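Local coordinates for hypothetical protein (Shewanella denitrificans, PDB 2OQM) that is of unknown function but belongs to the DinB-like DUF1993 family of helical-bundle proteins, at residues A[76-81]-A[95-100]; A[35-40]-A[106-111]. One frame throughout, in Å; residues are numbered along the deposited sequence.

Contact 1 of 2, residues A[76-81]-A[95-100]; sequences ACDTAK and PKHDDS
The ammonium group of Lys81 is gripped by two acceptors of one loop: NZ donates 2.6 Å to the carbonyl O of Pro95 and 3.0 Å to ND1 of His97. The first bond runs close to the carbonyl direction, with a C=O...N angle of 159°. The second reaches the imidazole at its edge, tilted 25° from the ring plane, and because ND1 accepts here, any proton on a neutral ring would be expected on NE2, which makes a weak hydrogen bond to Ser113. Lys81 arrives by an otherwise extended chain that kinks at chi3 (69°), which swings CE and NZ round onto the Pro95 carbonyl while CD lies 4.0 Å from CG of Pro95. Asp78, one turn back on the helix, adds a long salt bridge, its OD1 3.6 Å from Lys81 NZ. Its OD2 lies 4.4 Å from OD1 of Asp99, a pairing of like charges probably eased by Arg110, which bridges to both aspartates, and by a water that donates to Asp78 OD2 and Asp99 OD2. The loop 95-100 is thus fastened along helix 69-87 just before helix 104-119, whose Tyr117 touches both Lys81 and Pro95.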
loop_
_atom_site.group_PDB
_atom_site.type_symbol
_atom_site.label_atom_id
_atom_site.label_comp_id
_atom_site.label_asym_id
_atom_site.label_seq_id
_atom_site.Cartn_x
_atom_site.Cartn_y
_atom_site.Cartn_z
ATOM N N ALA A 76 -2.910 -5.344 -10.224
ATOM C CA ALA A 76 -3.566 -5.381 -8.914
ATOM C C ALA A 76 -4.342 -6.655 -8.726
ATOM O O ALA A 76 -4.210 -7.301 -7.712
ATOM C CB ALA A 76 -4.453 -4.148 -8.652
ATOM N N CYS A 77 -5.123 -7.066 -9.710
ATOM C CA CYS A 77 -5.906 -8.269 -9.567
ATOM C C CYS A 77 -5.006 -9.509 -9.406
ATOM O O CYS A 77 -5.269 -10.379 -8.573
ATOM C CB CYS A 77 -6.820 -8.444 -10.770
ATOM S SG CYS A 77 -8.237 -7.293 -10.890
ATOM N N ASP A 78 -3.963 -9.577 -10.210
ATOM C CA ASP A 78 -3.018 -10.698 -10.180
ATOM C C ASP A 78 -2.262 -10.736 -8.872
ATOM O O ASP A 78 -2.056 -11.788 -8.299
ATOM C CB ASP A 78 -2.024 -10.619 -11.337
ATOM C CG ASP A 78 -2.564 -11.169 -12.631
ATOM O OD1 ASP A 78 -3.633 -11.810 -12.658
ATOM O OD2 ASP A 78 -1.884 -10.944 -13.639
ATOM N N THR A 79 -1.927 -9.569 -8.340
ATOM C CA THR A 79 -1.234 -9.548 -7.074
ATOM C C THR A 79 -2.051 -10.252 -5.980
ATOM O O THR A 79 -1.503 -11.042 -5.187
ATOM C CB THR A 79 -0.930 -8.117 -6.683
ATOM O OG1 THR A 79 -0.070 -7.539 -7.673
ATOM C CG2 THR A 79 -0.244 -8.057 -5.344
ATOM N N ALA A 80 -3.335 -9.893 -5.893
ATOM C CA ALA A 80 -4.278 -10.498 -4.953
ATOM C C ALA A 80 -4.448 -11.983 -5.225
ATOM O O ALA A 80 -4.294 -12.807 -4.315
ATOM C CB ALA A 80 -5.622 -9.806 -5.001
ATOM N N LYS A 81 -4.748 -12.319 -6.474
ATOM C CA LYS A 81 -5.069 -13.708 -6.846
ATOM C C LYS A 81 -3.860 -14.632 -6.634
ATOM O O LYS A 81 -3.950 -15.636 -5.930
ATOM C CB LYS A 81 -5.512 -13.782 -8.311
ATOM C CG LYS A 81 -5.833 -15.221 -8.788
ATOM C CD LYS A 81 -5.975 -15.301 -10.293
ATOM C CE LYS A 81 -4.645 -15.090 -11.026
ATOM N NZ LYS A 81 -4.781 -15.230 -12.503
ATOM N N PRO A 95 -6.973 -19.722 -11.238
ATOM C CA PRO A 95 -7.478 -19.306 -12.563
ATOM C C PRO A 95 -6.489 -18.455 -13.382
ATOM O O PRO A 95 -5.826 -17.550 -12.843
ATOM C CB PRO A 95 -8.750 -18.487 -12.236
ATOM C CG PRO A 95 -8.729 -18.206 -10.767
ATOM C CD PRO A 95 -7.857 -19.270 -10.140
ATOM N N LYS A 96 -6.417 -18.738 -14.686
ATOM C CA LYS A 96 -5.473 -18.054 -15.588
ATOM C C LYS A 96 -6.158 -16.953 -16.405
ATOM O O LYS A 96 -7.275 -17.138 -16.890
ATOM C CB LYS A 96 -4.812 -19.071 -16.539
ATOM C CG LYS A 96 -3.775 -18.473 -17.495
ATOM C CD LYS A 96 -2.603 -17.824 -16.763
ATOM C CE LYS A 96 -1.734 -17.083 -17.762
ATOM N NZ LYS A 96 -0.566 -16.415 -17.121
ATOM N N HIS A 97 -5.471 -15.823 -16.561
ATOM C CA HIS A 97 -5.971 -14.688 -17.344
ATOM C C HIS A 97 -4.907 -14.317 -18.383
ATOM O O HIS A 97 -3.742 -14.123 -18.033
ATOM C CB HIS A 97 -6.256 -13.501 -16.418
ATOM C CG HIS A 97 -7.324 -13.755 -15.392
ATOM N ND1 HIS A 97 -7.047 -13.895 -14.043
ATOM C CD2 HIS A 97 -8.672 -13.841 -15.508
ATOM C CE1 HIS A 97 -8.177 -14.068 -13.372
ATOM N NE2 HIS A 97 -9.179 -14.042 -14.240
ATOM N N ASP A 98 -5.301 -14.230 -19.653
ATOM C CA ASP A 98 -4.381 -13.827 -20.735
ATOM C C ASP A 98 -4.129 -12.302 -20.872
ATOM O O ASP A 98 -3.381 -11.883 -21.762
ATOM C CB ASP A 98 -4.876 -14.376 -22.080
ATOM C CG ASP A 98 -6.143 -13.683 -22.579
ATOM O OD1 ASP A 98 -6.753 -12.883 -21.819
ATOM O OD2 ASP A 98 -6.525 -13.948 -23.748
ATOM N N ASP A 99 -4.758 -11.484 -20.029
ATOM C CA ASP A 99 -4.560 -10.027 -20.065
ATOM C C ASP A 99 -4.995 -9.366 -21.364
ATOM O O ASP A 99 -4.402 -8.395 -21.818
ATOM C CB ASP A 99 -3.120 -9.662 -19.748
ATOM C CG ASP A 99 -2.793 -9.817 -18.264
ATOM O OD1 ASP A 99 -3.724 -9.796 -17.422
ATOM O OD2 ASP A 99 -1.600 -9.928 -17.937
ATOM N N SER A 100 -6.072 -9.877 -21.931
ATOM C CA SER A 100 -6.580 -9.381 -23.205
ATOM C C SER A 100 -7.547 -8.198 -23.083
ATOM O O SER A 100 -8.044 -7.706 -24.100
ATOM C CB SER A 100 -7.320 -10.530 -23.898
ATOM O OG SER A 100 -8.378 -11.003 -23.047
HETATM O O HOH W 1 -0.823 -8.966 -15.199
#

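Contact 2 of 2, residues A[35-40]-A[106-111]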
loop_
_atom_site.group_PDB
_atom_site.type_symbol
_atom_site.label_atom_id
_atom_site.label_comp_id
_atom_site.label_asym_id
_atom_site.label_seq_id
_atom_site.Cartn_x
_atom_site.Cartn_y
_atom_site.Cartn_z
ATOM N N ASN A 35 -13.220 -1.543 -3.700
ATOM C CA ASN A 35 -12.947 -0.103 -3.722
ATOM C C ASN A 35 -12.463 0.357 -5.088
ATOM O O ASN A 35 -12.878 1.417 -5.598
ATOM C CB ASN A 35 -11.938 0.265 -2.640
ATOM C CG ASN A 35 -12.468 0.124 -1.256
ATOM O OD1 ASN A 35 -13.677 -0.072 -1.028
ATOM N ND2 ASN A 35 -11.551 0.168 -0.280
ATOM N N LEU A 36 -11.647 -0.462 -5.740
ATOM C CA LEU A 36 -11.180 -0.147 -7.079
ATOM C C LEU A 36 -12.377 -0.074 -8.057
ATOM O O LEU A 36 -12.434 0.777 -8.972
ATOM C CB LEU A 36 -10.153 -1.190 -7.532
ATOM C CG LEU A 36 -9.499 -0.923 -8.881
ATOM C CD1 LEU A 36 -8.779 0.427 -8.943
ATOM C CD2 LEU A 36 -8.589 -2.141 -9.217
ATOM N N ASN A 37 -13.342 -0.956 -7.855
ATOM C CA ASN A 37 -14.593 -0.903 -8.633
ATOM C C ASN A 37 -15.332 0.395 -8.461
ATOM O O ASN A 37 -15.846 0.976 -9.448
ATOM C CB ASN A 37 -15.546 -2.035 -8.224
ATOM C CG ASN A 37 -15.581 -3.152 -9.214
ATOM O OD1 ASN A 37 -15.446 -2.935 -10.416
ATOM N ND2 ASN A 37 -15.852 -4.353 -8.728
ATOM N N ALA A 38 -15.410 0.856 -7.206
ATOM C CA ALA A 38 -16.058 2.142 -6.841
ATOM C C ALA A 38 -15.352 3.360 -7.443
ATOM O O ALA A 38 -15.981 4.355 -7.824
ATOM C CB ALA A 38 -16.068 2.314 -5.277
ATOM N N ILE A 39 -14.029 3.295 -7.458
ATOM C CA ILE A 39 -13.192 4.265 -8.165
ATOM C C ILE A 39 -13.580 4.379 -9.658
ATOM O O ILE A 39 -13.654 5.484 -10.201
ATOM C CB ILE A 39 -11.726 3.920 -7.960
ATOM C CG1 ILE A 39 -11.335 4.226 -6.494
ATOM C CG2 ILE A 39 -10.776 4.730 -8.887
ATOM C CD1 ILE A 39 -10.000 3.590 -6.116
ATOM N N PHE A 40 -13.878 3.245 -10.302
ATOM C CA PHE A 40 -14.245 3.240 -11.707
ATOM C C PHE A 40 -15.631 3.736 -11.953
ATOM O O PHE A 40 -15.937 4.252 -13.052
ATOM C CB PHE A 40 -13.986 1.870 -12.319
ATOM C CG PHE A 40 -12.546 1.719 -12.822
ATOM C CD1 PHE A 40 -12.165 2.306 -14.013
ATOM C CD2 PHE A 40 -11.565 1.131 -12.052
ATOM C CE1 PHE A 40 -10.864 2.215 -14.476
ATOM C CE2 PHE A 40 -10.263 1.033 -12.518
ATOM C CZ PHE A 40 -9.916 1.587 -13.721
ATOM N N GLU A 106 -14.695 -5.420 -19.384
ATOM C CA GLU A 106 -13.824 -6.550 -19.260
ATOM C C GLU A 106 -13.023 -6.490 -17.975
ATOM O O GLU A 106 -12.735 -7.497 -17.372
ATOM C CB GLU A 106 -12.897 -6.567 -20.439
ATOM C CG GLU A 106 -13.644 -6.886 -21.742
ATOM C CD GLU A 106 -12.741 -6.801 -22.962
ATOM O OE1 GLU A 106 -11.805 -5.973 -22.970
ATOM O OE2 GLU A 106 -12.982 -7.572 -23.910
ATOM N N LEU A 107 -12.598 -5.296 -17.598
ATOM C CA LEU A 107 -11.885 -5.090 -16.350
ATOM C C LEU A 107 -12.781 -5.342 -15.175
ATOM O O LEU A 107 -12.356 -5.964 -14.222
ATOM C CB LEU A 107 -11.302 -3.676 -16.275
ATOM C CG LEU A 107 -10.127 -3.365 -17.193
ATOM C CD1 LEU A 107 -9.689 -1.932 -16.970
ATOM C CD2 LEU A 107 -8.924 -4.361 -16.990
ATOM N N ARG A 108 -14.043 -4.896 -15.241
ATOM C CA ARG A 108 -14.988 -5.205 -14.156
ATOM C C ARG A 108 -15.183 -6.712 -14.009
ATOM O O ARG A 108 -15.291 -7.214 -12.889
ATOM C CB ARG A 108 -16.346 -4.599 -14.413
ATOM C CG ARG A 108 -16.319 -3.128 -14.581
ATOM C CD ARG A 108 -16.773 -2.415 -13.374
ATOM N NE ARG A 108 -17.399 -1.119 -13.686
ATOM C CZ ARG A 108 -17.416 -0.110 -12.833
ATOM N NH1 ARG A 108 -16.842 -0.215 -11.636
ATOM N NH2 ARG A 108 -17.979 1.017 -13.191
ATOM N N GLN A 109 -15.184 -7.429 -15.129
ATOM C CA GLN A 109 -15.241 -8.902 -15.082
ATOM C C GLN A 109 -14.004 -9.503 -14.410
ATOM O O GLN A 109 -14.125 -10.411 -13.615
ATOM C CB GLN A 109 -15.409 -9.485 -16.466
ATOM C CG GLN A 109 -15.463 -11.034 -16.479
ATOM C CD GLN A 109 -16.622 -11.596 -15.673
ATOM O OE1 GLN A 109 -16.427 -12.363 -14.713
ATOM N NE2 GLN A 109 -17.836 -11.208 -16.045
ATOM N N ARG A 110 -12.835 -8.956 -14.707
ATOM C CA ARG A 110 -11.565 -9.433 -14.120
ATOM C C ARG A 110 -11.593 -9.289 -12.602
ATOM O O ARG A 110 -11.275 -10.243 -11.867
ATOM C CB ARG A 110 -10.406 -8.663 -14.723
ATOM C CG ARG A 110 -9.004 -8.982 -14.178
ATOM C CD ARG A 110 -8.522 -10.279 -14.616
ATOM N NE ARG A 110 -7.078 -10.426 -14.409
ATOM C CZ ARG A 110 -6.138 -10.195 -15.332
ATOM N NH1 ARG A 110 -6.434 -9.738 -16.540
ATOM N NH2 ARG A 110 -4.888 -10.445 -15.039
ATOM N N ILE A 111 -12.026 -8.114 -12.134
ATOM C CA ILE A 111 -12.178 -7.884 -10.688
ATOM C C ILE A 111 -13.156 -8.848 -10.085
ATOM O O ILE A 111 -12.879 -9.445 -9.088
ATOM C CB ILE A 111 -12.608 -6.408 -10.380
ATOM C CG1 ILE A 111 -11.508 -5.444 -10.818
ATOM C CG2 ILE A 111 -12.933 -6.209 -8.911
ATOM C CD1 ILE A 111 -11.869 -3.943 -10.664
HETATM O O HOH W 2 -16.489 -5.844 -10.681
#
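Arg108 and Asn37 meet with their flat groups turned about 40° apart, the arginine crossing the asparagine side chain aslant to reach the backbone behind it. The firm bond is that of NH1 to the backbone O of Asn37, 2.7 Å long, with a bent N-H...O angle of 132° and the oxygen close to the guanidinium plane. NH1 also donates to OD1 of Asn37 at 3.3 Å, but this longer bond belongs to one of two conformers of the asparagine and is less certain. Over one face of the guanidinium sits CB of Phe40, 3.6 Å from NH1. Arg108 gets there through a bend at chi2 (-102°), which sends the chain across to the facing helix; its NH2 forms salt bridges with Asp41 and Glu44, one and two turns further along helix 13-50. A leucine in its place would probably leave the carboxylates of Asp41 and Glu44 without this positive mate and the backbone O of Asn37 without its side-chain donor.

In the same Asn37 conformer the other half of the amide faces Ile111, which approaches from the opposite direction: CG2 of Ile111 lies 3.5 Å from ND2 of Asn37. Close by, a water donates to the backbone O of Arg108 at 2.9 Å; its link to Asn37 is doubtful. Deeper in, CD1 of Ile111 meets CD2 of Leu36 at 4.0 Å, the two chains crossing at a slant.

The helical segments run nearly antiparallel, their axes 10.7 Å apart at closest approach. The contact thus joins an apolar inner side and a polar flank between the antiparallel first and third long helices, consistent with the up-down-down-up four-helix bundle of DinB-like proteins.

In the fold
Helix 104-119 relates the two contacts. In contact 2 it packs directly on helix 13-50, a mostly buried helix-helix interface with an arginine-asparagine seam and a leucine-isoleucine pair; in contact 1, at the surface, the loop leading into it is held to helix 69-87 mainly by polar bonds, with the Lys81 chain against Pro95 as a small apolar addition. Their centres are about 13 Å apart, and Arg110 joins them: from segment 106-111 its NH2 bridges to OD1 of Asp99 and of Asp78, while its NE packs against the His97 ring. Inward of this charged cluster, Cys77 rests on Ile111, so the polar shell and the bundle interior are continuous through adjoining residues.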